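Local coordinates for extracellular solute-binding protein family 1 (Pseudothermotoga lettingae, PDB 5CI5) that binds the sugar alpha-D-tagatose and probably delivers it to an ABC transporter as that system's extracellular solute-binding protein, at residues G31-A34 / T39-S42; W267-I272 / V355-I360; D326-W331 / G336-T341. One frame throughout, in Å; residues are numbered along the deposited sequence.

The three contacts form a continuous buried patch beside the sugar site of a periplasmic-binding-protein fold, a family that typically holds its ligand between two lobes. Interaction 1 comes first along the chain, between strand 25-30 and helix 37-51; interaction 2 joins helices 268-275 and 355-363, and interaction 3, set in the sequence between them, folds helix 325-335 back onto strand 339-340. Centres of interactions 1 and 2 lie about 17 Å apart, and that of interaction 3 about 12 Å from each. Trp331 packs on Trp40 and Val33, Trp357 on Gly336 and Met339, and Leu271 on Gln32. Interactions 1 and 2 supply Gln32 and Trp267 to the pocket, whereas Pro338 of interaction 3 lies in a second layer.

Interaction 1: residues G31-A34 / T39-S42; sequences GQVA and TWNS. With T6T (alpha-D-tagatopyranose), chain C.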
ATOM      1  N   GLY A  31       3.304  -5.650  -7.672  1.00 11.25           N
ATOM      2  CA  GLY A  31       2.281  -5.288  -6.719  1.00  8.65           C
ATOM      3  C   GLY A  31       0.920  -5.591  -7.274  1.00 10.29           C
ATOM      4  O   GLY A  31       0.775  -6.182  -8.352  1.00 12.39           O
ATOM      5  N   GLN A  32      -0.109  -5.174  -6.551  1.00  8.65           N
ATOM      6  CA  GLN A  32      -1.465  -5.512  -6.941  1.00 10.64           C
ATOM      7  C   GLN A  32      -1.857  -4.960  -8.322  1.00 13.81           C
ATOM      8  O   GLN A  32      -2.663  -5.576  -8.998  1.00 12.08           O
ATOM      9  CB  GLN A  32      -2.440  -5.017  -5.877  1.00  9.33           C
ATOM     10  CG  GLN A  32      -2.218  -5.596  -4.515  1.00  9.59           C
ATOM     11  CD  GLN A  32      -1.350  -4.748  -3.612  1.00  8.03           C
ATOM     12  OE1 GLN A  32      -0.484  -3.963  -4.049  1.00  9.26           O
ATOM     13  NE2 GLN A  32      -1.569  -4.906  -2.310  1.00 14.62           N
ATOM     14  N   VAL A  33      -1.266  -3.844  -8.749  1.00 10.76           N
ATOM     15  CA  VAL A  33      -1.642  -3.225 -10.014  1.00 10.20           C
ATOM     16  C   VAL A  33      -1.155  -4.066 -11.203  1.00 11.96           C
ATOM     17  O   VAL A  33      -1.599  -3.888 -12.326  1.00 11.86           O
ATOM     18  CB  VAL A  33      -1.105  -1.756 -10.094  1.00 11.54           C
ATOM     19  CG1 VAL A  33       0.312  -1.700 -10.597  1.00 12.25           C
ATOM     20  CG2 VAL A  33      -1.985  -0.899 -10.977  1.00 15.83           C
ATOM     21  N   ALA A  34      -0.255  -5.003 -10.949  1.00 10.35           N
ATOM     22  CA  ALA A  34       0.226  -5.875 -12.014  1.00 12.43           C
ATOM     23  C   ALA A  34      -0.869  -6.840 -12.476  1.00 14.20           C
ATOM     24  O   ALA A  34      -0.726  -7.470 -13.513  1.00 17.93           O
ATOM     25  CB  ALA A  34       1.474  -6.643 -11.559  1.00 15.46           C
ATOM     26  N   THR A  39      -4.582  -3.747 -19.391  1.00 21.52           N
ATOM     27  CA  THR A  39      -4.368  -2.305 -19.383  1.00 20.07           C
ATOM     28  C   THR A  39      -2.888  -1.997 -19.570  1.00 16.42           C
ATOM     29  O   THR A  39      -2.509  -1.113 -20.352  1.00 17.40           O
ATOM     30  CB  THR A  39      -4.888  -1.673 -18.083  1.00 21.13           C
ATOM     31  OG1 THR A  39      -6.277  -2.001 -17.937  1.00 23.61           O
ATOM     32  CG2 THR A  39      -4.736  -0.160 -18.114  1.00 18.45           C
ATOM     33  N   TRP A  40      -2.039  -2.739 -18.870  1.00 14.19           N
ATOM     34  CA  TRP A  40      -0.604  -2.551 -19.037  1.00 14.15           C
ATOM     35  C   TRP A  40      -0.181  -2.822 -20.472  1.00 21.32           C
ATOM     36  O   TRP A  40       0.593  -2.057 -21.046  1.00 20.39           O
ATOM     37  CB  TRP A  40       0.174  -3.449 -18.080  1.00 17.19           C
ATOM     38  CG  TRP A  40       0.220  -2.867 -16.698  1.00 14.89           C
ATOM     39  CD1 TRP A  40      -0.325  -3.393 -15.564  1.00 10.81           C
ATOM     40  CD2 TRP A  40       0.843  -1.636 -16.311  1.00 11.65           C
ATOM     41  NE1 TRP A  40      -0.076  -2.563 -14.507  1.00 11.69           N
ATOM     42  CE2 TRP A  40       0.641  -1.480 -14.937  1.00 12.24           C
ATOM     43  CE3 TRP A  40       1.555  -0.645 -17.006  1.00 13.83           C
ATOM     44  CZ2 TRP A  40       1.116  -0.369 -14.232  1.00 16.15           C
ATOM     45  CZ3 TRP A  40       2.036   0.438 -16.305  1.00 15.38           C
ATOM     46  CH2 TRP A  40       1.797   0.579 -14.938  1.00 13.62           C
ATOM     47  N   ASN A  41      -0.682  -3.893 -21.059  1.00 19.19           N
ATOM     48  CA  ASN A  41      -0.258  -4.223 -22.421  1.00 24.64           C
ATOM     49  C   ASN A  41      -0.638  -3.107 -23.407  1.00 24.13           C
ATOM     50  O   ASN A  41       0.201  -2.671 -24.202  1.00 21.35           O
ATOM     51  CB  ASN A  41      -0.845  -5.555 -22.859  1.00 31.45           C
ATOM     52  CG  ASN A  41      -0.329  -5.990 -24.224  1.00 36.76           C
ATOM     53  OD1 ASN A  41       0.871  -6.221 -24.396  1.00 29.97           O
ATOM     54  ND2 ASN A  41      -1.228  -6.087 -25.203  1.00 33.41           N
ATOM     55  N   SER A  42      -1.870  -2.608 -23.318  1.00 18.50           N
ATOM     56  CA  SER A  42      -2.294  -1.470 -24.133  1.00 19.60           C
ATOM     57  C   SER A  42      -1.395  -0.248 -23.957  1.00 17.10           C
ATOM     58  O   SER A  42      -0.954   0.368 -24.924  1.00 17.92           O
ATOM     59  CB  SER A  42      -3.726  -1.104 -23.785  1.00 30.52           C
ATOM     60  OG  SER A  42      -4.585  -2.121 -24.241  1.00 47.08           O
TER
HETATM   61  O3  T6T C 501      -0.030   0.876  -0.735  1.00  7.87           O
HETATM   62  C3  T6T C 501       0.716   0.116  -1.679  1.00  7.35           C
HETATM   63  C4  T6T C 501       2.087  -0.197  -1.080  1.00  6.93           C
HETATM   64  O4  T6T C 501       2.727   1.016  -0.660  1.00  7.46           O
HETATM   65  C5  T6T C 501       1.885  -1.136   0.089  1.00  6.51           C
HETATM   66  O5  T6T C 501       3.143  -1.469   0.680  1.00  8.17           O
HETATM   67  C6  T6T C 501       1.143  -2.390  -0.362  1.00  6.41           C
HETATM   68  O6  T6T C 501      -0.125  -2.011  -0.897  1.00  8.35           O
HETATM   69  C2  T6T C 501      -0.033  -1.132  -2.022  1.00  5.91           C
HETATM   70  O2  T6T C 501       0.630  -1.807  -3.098  1.00  7.34           O
HETATM   71  C1  T6T C 501      -1.478  -0.815  -2.463  1.00  8.87           C
HETATM   72  O1  T6T C 501      -1.556   0.085  -3.506  1.00  8.76           O
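The indole N-H of Trp40 is spent on a backbone carbonyl, and it reaches that oxygen from above the peptide rather than within its plane. Trp40 NE1 donates to Val33 O at 3.0 Å; the oxygen lies almost exactly in the indole plane, yet the donor sits 53° out of the carbonyl plane, and the N-H...O angle of 145° is noticeably bent. Beside this bond the two side chains cross at about a right angle, with Val33 CG1 4.0 Å from Trp40 CZ2 on the benzo ring. CG1 gets there because it is wedged between the backbone N and the carbonyl carbon (chi1 85°), while CG2 takes the position anti to N. Ala34 adds little more than its CA, which lies obliquely to the indole.

Topologically this is the turn that opens the first beta-alpha-beta crossover of the protein: strand 25-30 ends, the chain makes a short 3-10 turn, and helix 37-51 leads on to the parallel strand 55-60. Within the turn Ala34 N is hydrogen-bonded to Gly31 O at 3.0 Å, and Gly31 keeps backbone bonds to Phe60 of the adjoining strand.

The same turn presents Gln32 to the sugar, on the side remote from Trp40. Its chain bends at chi2 and brings the amide against the anomeric centre of the tagatopyranose, whose O2 hydroxyl donates to Gln32 OE1 at 2.6 Å. Gln32 NE2 is hydrogen-bonded to Asp248, so both ends of the amide have partners, which supports the orientation with the carbonyl directed at the ligand. Trp331 of helix 325-335 packs on both Trp40 and Val33, and Trp134 also meets the Trp40 ring.

Interaction 2: residues W267-I272 / V355-I360; sequences WSFPLI and VKWQII. With T6T (alpha-D-tagatopyranose), chain C.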
ATOM      1  N   TRP A 267      -6.461   1.605  -4.897  1.00  8.61           N
ATOM      2  CA  TRP A 267      -6.040   0.476  -5.746  1.00  8.98           C
ATOM      3  C   TRP A 267      -7.068  -0.658  -5.734  1.00  8.72           C
ATOM      4  O   TRP A 267      -7.139  -1.458  -6.674  1.00  9.99           O
ATOM      5  CB  TRP A 267      -4.670  -0.064  -5.309  1.00 10.39           C
ATOM      6  CG  TRP A 267      -4.729  -0.808  -4.024  1.00  9.00           C
ATOM      7  CD1 TRP A 267      -4.832  -2.158  -3.868  1.00  8.39           C
ATOM      8  CD2 TRP A 267      -4.697  -0.255  -2.707  1.00  7.59           C
ATOM      9  NE1 TRP A 267      -4.886  -2.483  -2.536  1.00  7.29           N
ATOM     10  CE2 TRP A 267      -4.808  -1.330  -1.796  1.00  6.71           C
ATOM     11  CE3 TRP A 267      -4.591   1.047  -2.204  1.00  9.68           C
ATOM     12  CZ2 TRP A 267      -4.824  -1.136  -0.420  1.00  6.61           C
ATOM     13  CZ3 TRP A 267      -4.586   1.230  -0.843  1.00 10.27           C
ATOM     14  CH2 TRP A 267      -4.697   0.145   0.037  1.00  8.23           C
ATOM     15  N   SER A 268      -7.864  -0.724  -4.668  1.00  7.81           N
ATOM     16  CA  SER A 268      -8.851  -1.759  -4.496  1.00  7.27           C
ATOM     17  C   SER A 268      -9.970  -1.677  -5.509  1.00  7.19           C
ATOM     18  O   SER A 268     -10.636  -2.671  -5.783  1.00  9.85           O
ATOM     19  CB  SER A 268      -9.491  -1.686  -3.113  1.00  7.43           C
ATOM     20  OG  SER A 268      -8.524  -1.672  -2.089  1.00  9.62           O
ATOM     21  N   PHE A 269     -10.212  -0.477  -6.026  1.00  8.47           N
ATOM     22  CA  PHE A 269     -11.432  -0.248  -6.787  1.00 11.67           C
ATOM     23  C   PHE A 269     -11.478  -1.028  -8.112  1.00 11.66           C
ATOM     24  O   PHE A 269     -12.426  -1.791  -8.318  1.00 12.58           O
ATOM     25  CB  PHE A 269     -11.631   1.242  -7.027  1.00 10.25           C
ATOM     26  CG  PHE A 269     -11.707   2.076  -5.773  1.00  7.39           C
ATOM     27  CD1 PHE A 269     -11.958   1.525  -4.522  1.00  8.32           C
ATOM     28  CD2 PHE A 269     -11.550   3.445  -5.863  1.00  8.78           C
ATOM     29  CE1 PHE A 269     -12.042   2.338  -3.393  1.00 10.41           C
ATOM     30  CE2 PHE A 269     -11.645   4.246  -4.727  1.00  8.62           C
ATOM     31  CZ  PHE A 269     -11.881   3.702  -3.506  1.00 11.41           C
ATOM     32  N   PRO A 270     -10.472  -0.886  -8.994  1.00  9.00           N
ATOM     33  CA  PRO A 270     -10.542  -1.700 -10.220  1.00 10.55           C
ATOM     34  C   PRO A 270     -10.461  -3.196  -9.944  1.00 10.94           C
ATOM     35  O   PRO A 270     -11.049  -4.016 -10.674  1.00 12.07           O
ATOM     36  CB  PRO A 270      -9.335  -1.212 -11.040  1.00 11.33           C
ATOM     37  CG  PRO A 270      -8.403  -0.571 -10.032  1.00 11.01           C
ATOM     38  CD  PRO A 270      -9.334   0.051  -9.021  1.00  9.33           C
ATOM     39  N   LEU A 271      -9.750  -3.558  -8.882  1.00 11.35           N
ATOM     40  CA  LEU A 271      -9.545  -4.972  -8.593  1.00 10.47           C
ATOM     41  C   LEU A 271     -10.821  -5.627  -8.077  1.00 13.90           C
ATOM     42  O   LEU A 271     -11.142  -6.745  -8.474  1.00 11.75           O
ATOM     43  CB  LEU A 271      -8.401  -5.149  -7.593  1.00 12.03           C
ATOM     44  CG  LEU A 271      -7.063  -4.607  -8.120  1.00 11.82           C
ATOM     45  CD1 LEU A 271      -5.987  -4.666  -7.026  1.00 11.85           C
ATOM     46  CD2 LEU A 271      -6.574  -5.346  -9.353  1.00 15.96           C
ATOM     47  N   ILE A 272     -11.555  -4.956  -7.209  1.00 11.57           N
ATOM     48  CA  ILE A 272     -12.755  -5.580  -6.653  1.00  8.65           C
ATOM     49  C   ILE A 272     -13.814  -5.667  -7.753  1.00 13.25           C
ATOM     50  O   ILE A 272     -14.560  -6.649  -7.813  1.00 13.95           O
ATOM     51  CB  ILE A 272     -13.282  -4.830  -5.397  1.00 10.19           C
ATOM     52  CG1 ILE A 272     -14.189  -5.767  -4.581  1.00 11.05           C
ATOM     53  CG2 ILE A 272     -13.961  -3.485  -5.739  1.00 10.77           C
ATOM     54  CD1 ILE A 272     -14.694  -5.193  -3.264  1.00 12.01           C
ATOM     55  N   VAL A 355     -18.116   9.910  -4.597  1.00 24.27           N
ATOM     56  CA  VAL A 355     -17.962  10.198  -3.163  1.00 21.95           C
ATOM     57  C   VAL A 355     -16.786   9.443  -2.576  1.00 25.83           C
ATOM     58  O   VAL A 355     -16.114   9.966  -1.672  1.00 28.16           O
ATOM     59  CB  VAL A 355     -19.233   9.870  -2.329  1.00 44.01           C
ATOM     60  CG1 VAL A 355     -19.558   8.391  -2.357  1.00 41.38           C
ATOM     61  CG2 VAL A 355     -19.052  10.346  -0.878  1.00 43.21           C
ATOM     62  N   LYS A 356     -16.509   8.243  -3.095  1.00 17.76           N
ATOM     63  CA  LYS A 356     -15.366   7.473  -2.617  1.00 17.52           C
ATOM     64  C   LYS A 356     -14.119   8.332  -2.668  1.00 23.61           C
ATOM     65  O   LYS A 356     -13.271   8.309  -1.788  1.00 17.34           O
ATOM     66  CB  LYS A 356     -15.120   6.205  -3.456  1.00 21.61           C
ATOM     67  CG  LYS A 356     -16.158   5.132  -3.306  1.00 23.94           C
ATOM     68  CD  LYS A 356     -15.669   3.770  -3.845  1.00 21.45           C
ATOM     69  CE  LYS A 356     -15.176   3.820  -5.296  1.00 23.36           C
ATOM     70  NZ  LYS A 356     -16.271   4.030  -6.257  1.00 26.78           N
ATOM     71  N   TRP A 357     -14.007   9.117  -3.717  1.00 12.85           N
ATOM     72  CA  TRP A 357     -12.767   9.855  -3.915  1.00 14.50           C
ATOM     73  C   TRP A 357     -12.691  11.129  -3.070  1.00 20.45           C
ATOM     74  O   TRP A 357     -11.594  11.582  -2.734  1.00 15.09           O
ATOM     75  CB  TRP A 357     -12.595  10.159  -5.390  1.00 16.68           C
ATOM     76  CG  TRP A 357     -12.110   8.957  -6.072  1.00 14.72           C
ATOM     77  CD1 TRP A 357     -12.851   8.003  -6.667  1.00 16.93           C
ATOM     78  CD2 TRP A 357     -10.745   8.543  -6.194  1.00 13.99           C
ATOM     79  NE1 TRP A 357     -12.041   7.016  -7.177  1.00 14.83           N
ATOM     80  CE2 TRP A 357     -10.737   7.333  -6.889  1.00 14.29           C
ATOM     81  CE3 TRP A 357      -9.524   9.091  -5.774  1.00 15.17           C
ATOM     82  CZ2 TRP A 357      -9.563   6.655  -7.191  1.00 13.65           C
ATOM     83  CZ3 TRP A 357      -8.363   8.412  -6.067  1.00 14.86           C
ATOM     84  CH2 TRP A 357      -8.389   7.219  -6.774  1.00 12.43           C
ATOM     85  N   GLN A 358     -13.835  11.681  -2.683  1.00 18.97           N
ATOM     86  CA  GLN A 358     -13.822  12.846  -1.811  1.00 16.94           C
ATOM     87  C   GLN A 358     -13.109  12.506  -0.526  1.00 20.05           C
ATOM     88  O   GLN A 358     -12.282  13.273  -0.024  1.00 16.00           O
ATOM     89  CB  GLN A 358     -15.244  13.332  -1.502  1.00 31.76           C
ATOM     90  CG  GLN A 358     -15.288  14.594  -0.629  1.00 50.77           C
ATOM     91  CD  GLN A 358     -16.266  14.478   0.528  1.00 58.12           C
ATOM     92  OE1 GLN A 358     -15.859  14.419   1.693  1.00 59.23           O
ATOM     93  NE2 GLN A 358     -17.563  14.441   0.214  1.00 52.36           N
ATOM     94  N   ILE A 359     -13.435  11.331  -0.009  0.66 16.05           N
ATOM     95  CA  ILE A 359     -12.889  10.863   1.235  0.66 15.30           C
ATOM     96  C   ILE A 359     -11.375  10.633   1.120  0.66 16.70           C
ATOM     97  O   ILE A 359     -10.601  10.924   2.037  0.66 14.65           O
ATOM     98  CB  ILE A 359     -13.638   9.565   1.657  0.66 21.84           C
ATOM     99  CG1 ILE A 359     -15.132   9.885   1.857  0.66 24.07           C
ATOM    100  CG2 ILE A 359     -13.049   9.011   2.898  0.66 22.09           C
ATOM    101  CD1 ILE A 359     -16.078   8.662   2.026  0.66 14.10           C
ATOM    102  N   ILE A 360     -10.957  10.116  -0.022  1.00 14.13           N
ATOM    103  CA  ILE A 360      -9.546   9.834  -0.278  1.00 10.55           C
ATOM    104  C   ILE A 360      -8.751  11.131  -0.320  1.00 11.48           C
ATOM    105  O   ILE A 360      -7.730  11.273   0.349  1.00 11.76           O
ATOM    106  CB  ILE A 360      -9.382   9.046  -1.582  1.00 10.24           C
ATOM    107  CG1 ILE A 360      -9.997   7.661  -1.428  1.00 12.88           C
ATOM    108  CG2 ILE A 360      -7.911   8.889  -1.963  1.00 11.33           C
ATOM    109  CD1 ILE A 360     -10.204   6.889  -2.719  1.00 12.50           C
TER
HETATM  110  O3  T6T C 501      -0.030   0.876  -0.735  1.00  7.87           O
HETATM  111  C3  T6T C 501       0.716   0.116  -1.679  1.00  7.35           C
HETATM  112  C4  T6T C 501       2.087  -0.197  -1.080  1.00  6.93           C
HETATM  113  O4  T6T C 501       2.727   1.016  -0.660  1.00  7.46           O
HETATM  114  C5  T6T C 501       1.885  -1.136   0.089  1.00  6.51           C
HETATM  115  O5  T6T C 501       3.143  -1.469   0.680  1.00  8.17           O
HETATM  116  C6  T6T C 501       1.143  -2.390  -0.362  1.00  6.41           C
HETATM  117  O6  T6T C 501      -0.125  -2.011  -0.897  1.00  8.35           O
HETATM  118  C2  T6T C 501      -0.033  -1.132  -2.022  1.00  5.91           C
HETATM  119  O2  T6T C 501       0.630  -1.807  -3.098  1.00  7.34           O
HETATM  120  C1  T6T C 501      -1.478  -0.815  -2.463  1.00  8.87           C
HETATM  121  O1  T6T C 501      -1.556   0.085  -3.506  1.00  8.76           O
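Phe269 carries the whole contact, inserted among Lys356, Trp357 and Ile360. The first kind of interaction is made over its face. The aliphatic end of Lys356 lies there as a CH-pi contact, CE standing 3.6 Å from the ring centroid and nearly on the ring normal. Beyond it NZ forms a longer cation-pi contact, 4.9 Å from the same centroid. The lysine chain is extended at first and then folds at chi3 (-54°) and again at chi4, which lays CE over the ring while NZ turns to its salt bridge with Asp354. The ammonium thus has its main partner in the carboxylate, and the ring is a second, longer contact.

An offset edge-to-face aromatic pair is the second kind. The edge of Phe269 is directed at the face of Trp357, with the planes at 84° and the centroid of the indole five-membered ring 5.5 Å from that of the phenyl. These side chains bridge two helices whose short segments run roughly antiparallel, at 148°, with axes no closer than 13.6 Å; so wide a gap is spanned by large side chains rather than by close backbones. Strand 283-286 of the three-stranded antiparallel sheet lies alongside, touching Phe269 through Val285 and Lys356 through Tyr283 and Ser284.

Apolar contact completes the set: Ile360 CD1 comes from the opposite direction to within 3.6 Å of Phe269 CE2, and the same methyl lies over the rim of the Trp357 face. In the loop leading into helix 268-275, Trp267 receives the C1-O1 hydroxymethyl arm of the tagatose over one face, an aromatic contact of the sort common in sugar-binding proteins. C1 sits 3.3 Å above the indole plane of Trp267, over the centre, while Ser268 OG lies at the opposite face.

Interaction 3: residues D326-W331 / G336-T341; sequences DVWMKW and GGPMPT
Two tryptophans one helical turn apart, Trp328 and Trp331, grip the proline-rich segment 336-341 in different ways. The tight part is the CH-pi contact of Pro340 over the face of Trp328: Pro340 CA stands 3.7 Å from the centroid of the indole six-membered ring, 8° off its normal, and Pro340 CG closes to 3.6 Å from Trp328 CE3. At the edge of the same indole Pro338 O lies 3.5 Å from Trp328 CZ3. Trp331 instead uses its N-H. With CG anti to the backbone N (chi1 -171°), the ring extends to bond Gly337 O through NE1 at 2.9 Å; the oxygen lies in the indole plane, but the N-H...O angle is only 142°. This carbonyl belongs to the cis peptide that joins Gly337 to Pro338.

Packing slackens at the partly exposed Gly336, the first residue beyond the helix, which has a positive phi; Trp331 O approaches Gly336 N no closer than 4.0 Å. The segment then becomes strand 339-340, antiparallel to strand 128-138, where Met339 pairs with Thr136; Trp134 of that strand meets both tryptophans, helix 343-348 touches Trp328 and Pro340, and helix 355-363 covers the selenomethionine side chain of Met339.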
ATOM      1  N   ASP A 326      -1.558  12.453 -20.398  1.00 11.06           N
ATOM      2  CA  ASP A 326      -2.479  11.714 -21.264  1.00 12.91           C
ATOM      3  C   ASP A 326      -2.624  10.265 -20.812  1.00 14.37           C
ATOM      4  O   ASP A 326      -3.728   9.728 -20.802  1.00 14.67           O
ATOM      5  CB  ASP A 326      -2.041  11.757 -22.725  1.00 16.96           C
ATOM      6  CG  ASP A 326      -2.235  13.128 -23.351  1.00 23.55           C
ATOM      7  OD1 ASP A 326      -3.021  13.926 -22.807  1.00 17.35           O
ATOM      8  OD2 ASP A 326      -1.624  13.388 -24.412  1.00 21.27           O
ATOM      9  N   VAL A 327      -1.506   9.645 -20.431  1.00 14.23           N
ATOM     10  CA  VAL A 327      -1.522   8.240 -20.025  1.00  9.43           C
ATOM     11  C   VAL A 327      -2.326   8.081 -18.751  1.00 12.27           C
ATOM     12  O   VAL A 327      -3.164   7.180 -18.656  1.00 13.38           O
ATOM     13  CB  VAL A 327      -0.080   7.676 -19.852  1.00 11.35           C
ATOM     14  CG1 VAL A 327      -0.080   6.343 -19.133  1.00 12.48           C
ATOM     15  CG2 VAL A 327       0.584   7.543 -21.217  1.00 12.87           C
ATOM     16  N   TRP A 328      -2.104   8.960 -17.774  1.00 10.17           N
ATOM     17  CA  TRP A 328      -2.801   8.802 -16.509  1.00 11.09           C
ATOM     18  C   TRP A 328      -4.277   9.189 -16.636  1.00 13.94           C
ATOM     19  O   TRP A 328      -5.111   8.579 -15.993  1.00 11.77           O
ATOM     20  CB  TRP A 328      -2.119   9.583 -15.386  1.00  9.74           C
ATOM     21  CG  TRP A 328      -1.435   8.638 -14.471  1.00 10.06           C
ATOM     22  CD1 TRP A 328      -0.079   8.401 -14.390  1.00 14.44           C
ATOM     23  CD2 TRP A 328      -2.050   7.750 -13.537  1.00 10.90           C
ATOM     24  NE1 TRP A 328       0.171   7.437 -13.439  1.00 16.05           N
ATOM     25  CE2 TRP A 328      -1.019   7.023 -12.904  1.00 11.96           C
ATOM     26  CE3 TRP A 328      -3.365   7.508 -13.161  1.00  9.52           C
ATOM     27  CZ2 TRP A 328      -1.273   6.071 -11.915  1.00 11.22           C
ATOM     28  CZ3 TRP A 328      -3.612   6.569 -12.175  1.00 12.92           C
ATOM     29  CH2 TRP A 328      -2.569   5.850 -11.581  1.00 11.25           C
HETATM   30  N   MSE A 329      -4.599  10.181 -17.471  0.64 11.86           N
HETATM   31  CA  MSE A 329      -6.003  10.496 -17.718  0.64 12.09           C
HETATM   32  C   MSE A 329      -6.736   9.275 -18.279  0.64 11.59           C
HETATM   33  O   MSE A 329      -7.836   8.927 -17.839  0.64 12.50           O
HETATM   34  CB  MSE A 329      -6.145  11.681 -18.677  0.64 11.78           C
HETATM   35  CG  MSE A 329      -6.034  13.013 -17.990  0.64 16.06           C
HETATM   36 SE   MSE A 329      -7.552  13.368 -16.797  0.64 47.71          SE
HETATM   37  CE  MSE A 329      -8.720  14.267 -18.063  0.64 17.21           C
ATOM     38  N   LYS A 330      -6.126   8.616 -19.253  1.00 11.56           N
ATOM     39  CA  LYS A 330      -6.732   7.445 -19.845  1.00  9.81           C
ATOM     40  C   LYS A 330      -6.858   6.306 -18.848  1.00 13.59           C
ATOM     41  O   LYS A 330      -7.886   5.617 -18.793  1.00 17.41           O
ATOM     42  CB  LYS A 330      -5.930   7.006 -21.071  1.00 18.80           C
ATOM     43  CG  LYS A 330      -6.546   5.820 -21.808  1.00 25.24           C
ATOM     44  CD  LYS A 330      -5.845   5.583 -23.119  1.00 30.97           C
ATOM     45  CE  LYS A 330      -6.466   4.429 -23.895  1.00 45.83           C
ATOM     46  NZ  LYS A 330      -5.746   4.201 -25.191  1.00 51.73           N
ATOM     47  N   TRP A 331      -5.822   6.105 -18.057  1.00 12.97           N
ATOM     48  CA  TRP A 331      -5.855   5.075 -17.022  1.00 12.58           C
ATOM     49  C   TRP A 331      -7.018   5.284 -16.052  1.00 15.11           C
ATOM     50  O   TRP A 331      -7.794   4.368 -15.796  1.00 14.18           O
ATOM     51  CB  TRP A 331      -4.528   5.048 -16.256  1.00 12.67           C
ATOM     52  CG  TRP A 331      -4.457   3.883 -15.358  1.00 13.60           C
ATOM     53  CD1 TRP A 331      -5.162   3.700 -14.206  1.00 16.09           C
ATOM     54  CD2 TRP A 331      -3.656   2.721 -15.536  1.00 10.52           C
ATOM     55  NE1 TRP A 331      -4.845   2.483 -13.643  1.00 15.24           N
ATOM     56  CE2 TRP A 331      -3.926   1.859 -14.446  1.00 12.47           C
ATOM     57  CE3 TRP A 331      -2.725   2.327 -16.500  1.00 13.34           C
ATOM     58  CZ2 TRP A 331      -3.292   0.629 -14.293  1.00 15.83           C
ATOM     59  CZ3 TRP A 331      -2.099   1.099 -16.347  1.00 14.46           C
ATOM     60  CH2 TRP A 331      -2.396   0.262 -15.255  1.00 15.13           C
ATOM     61  N   GLY A 336     -10.501   3.714 -12.987  1.00 11.99           N
ATOM     62  CA  GLY A 336     -10.978   4.304 -11.746  1.00 12.76           C
ATOM     63  C   GLY A 336     -10.075   4.127 -10.530  1.00 12.07           C
ATOM     64  O   GLY A 336     -10.535   4.298  -9.415  1.00 14.59           O
ATOM     65  N   GLY A 337      -8.815   3.764 -10.747  1.00 14.97           N
ATOM     66  CA  GLY A 337      -7.836   3.683  -9.682  1.00 11.25           C
ATOM     67  C   GLY A 337      -6.588   3.019 -10.248  1.00  8.69           C
ATOM     68  O   GLY A 337      -6.616   2.494 -11.368  1.00 12.32           O
ATOM     69  N   PRO A 338      -5.482   3.038  -9.489  1.00 11.18           N
ATOM     70  CA  PRO A 338      -5.345   3.710  -8.190  1.00 12.47           C
ATOM     71  C   PRO A 338      -5.240   5.229  -8.345  1.00 11.15           C
ATOM     72  O   PRO A 338      -5.576   5.769  -9.398  1.00 11.33           O
ATOM     73  CB  PRO A 338      -4.039   3.133  -7.612  1.00 13.31           C
ATOM     74  CG  PRO A 338      -3.652   1.985  -8.522  1.00 16.13           C
ATOM     75  CD  PRO A 338      -4.257   2.311  -9.856  1.00 12.06           C
HETATM   76  N   MSE A 339      -4.756   5.917  -7.318  1.00  9.59           N
HETATM   77  CA  MSE A 339      -4.688   7.357  -7.356  1.00 11.99           C
HETATM   78  C   MSE A 339      -3.484   7.833  -8.161  1.00 11.66           C
HETATM   79  O   MSE A 339      -2.355   7.366  -7.937  1.00  9.54           O
HETATM   80  CB  MSE A 339      -4.612   7.913  -5.936  1.00 10.20           C
HETATM   81  CG  MSE A 339      -4.576   9.408  -5.844  1.00  8.20           C
HETATM   82 SE   MSE A 339      -4.765   9.899  -3.965  0.69 13.69          SE
HETATM   83  CE  MSE A 339      -4.027  11.648  -4.020  1.00 13.56           C
ATOM     84  N   PRO A 340      -3.716   8.767  -9.098  1.00  7.75           N
ATOM     85  CA  PRO A 340      -2.573   9.321  -9.818  1.00  8.83           C
ATOM     86  C   PRO A 340      -1.658  10.078  -8.870  1.00  7.54           C
ATOM     87  O   PRO A 340      -2.147  10.757  -7.967  1.00  9.19           O
ATOM     88  CB  PRO A 340      -3.204  10.295 -10.839  1.00 11.99           C
ATOM     89  CG  PRO A 340      -4.695   9.931 -10.908  1.00 10.73           C
ATOM     90  CD  PRO A 340      -5.019   9.246  -9.618  1.00 10.59           C
ATOM     91  N   THR A 341      -0.352   9.969  -9.077  1.00  9.59           N
ATOM     92  CA  THR A 341       0.601  10.843  -8.397  1.00  8.82           C
ATOM     93  C   THR A 341       0.577  12.273  -8.952  1.00  9.86           C
ATOM     94  O   THR A 341       1.104  13.160  -8.310  1.00  9.59           O
ATOM     95  CB  THR A 341       2.022  10.307  -8.500  1.00  9.74           C
ATOM     96  OG1 THR A 341       2.396  10.176  -9.881  1.00  9.25           O
ATOM     97  CG2 THR A 341       2.101   8.962  -7.802  1.00  7.46           C
TER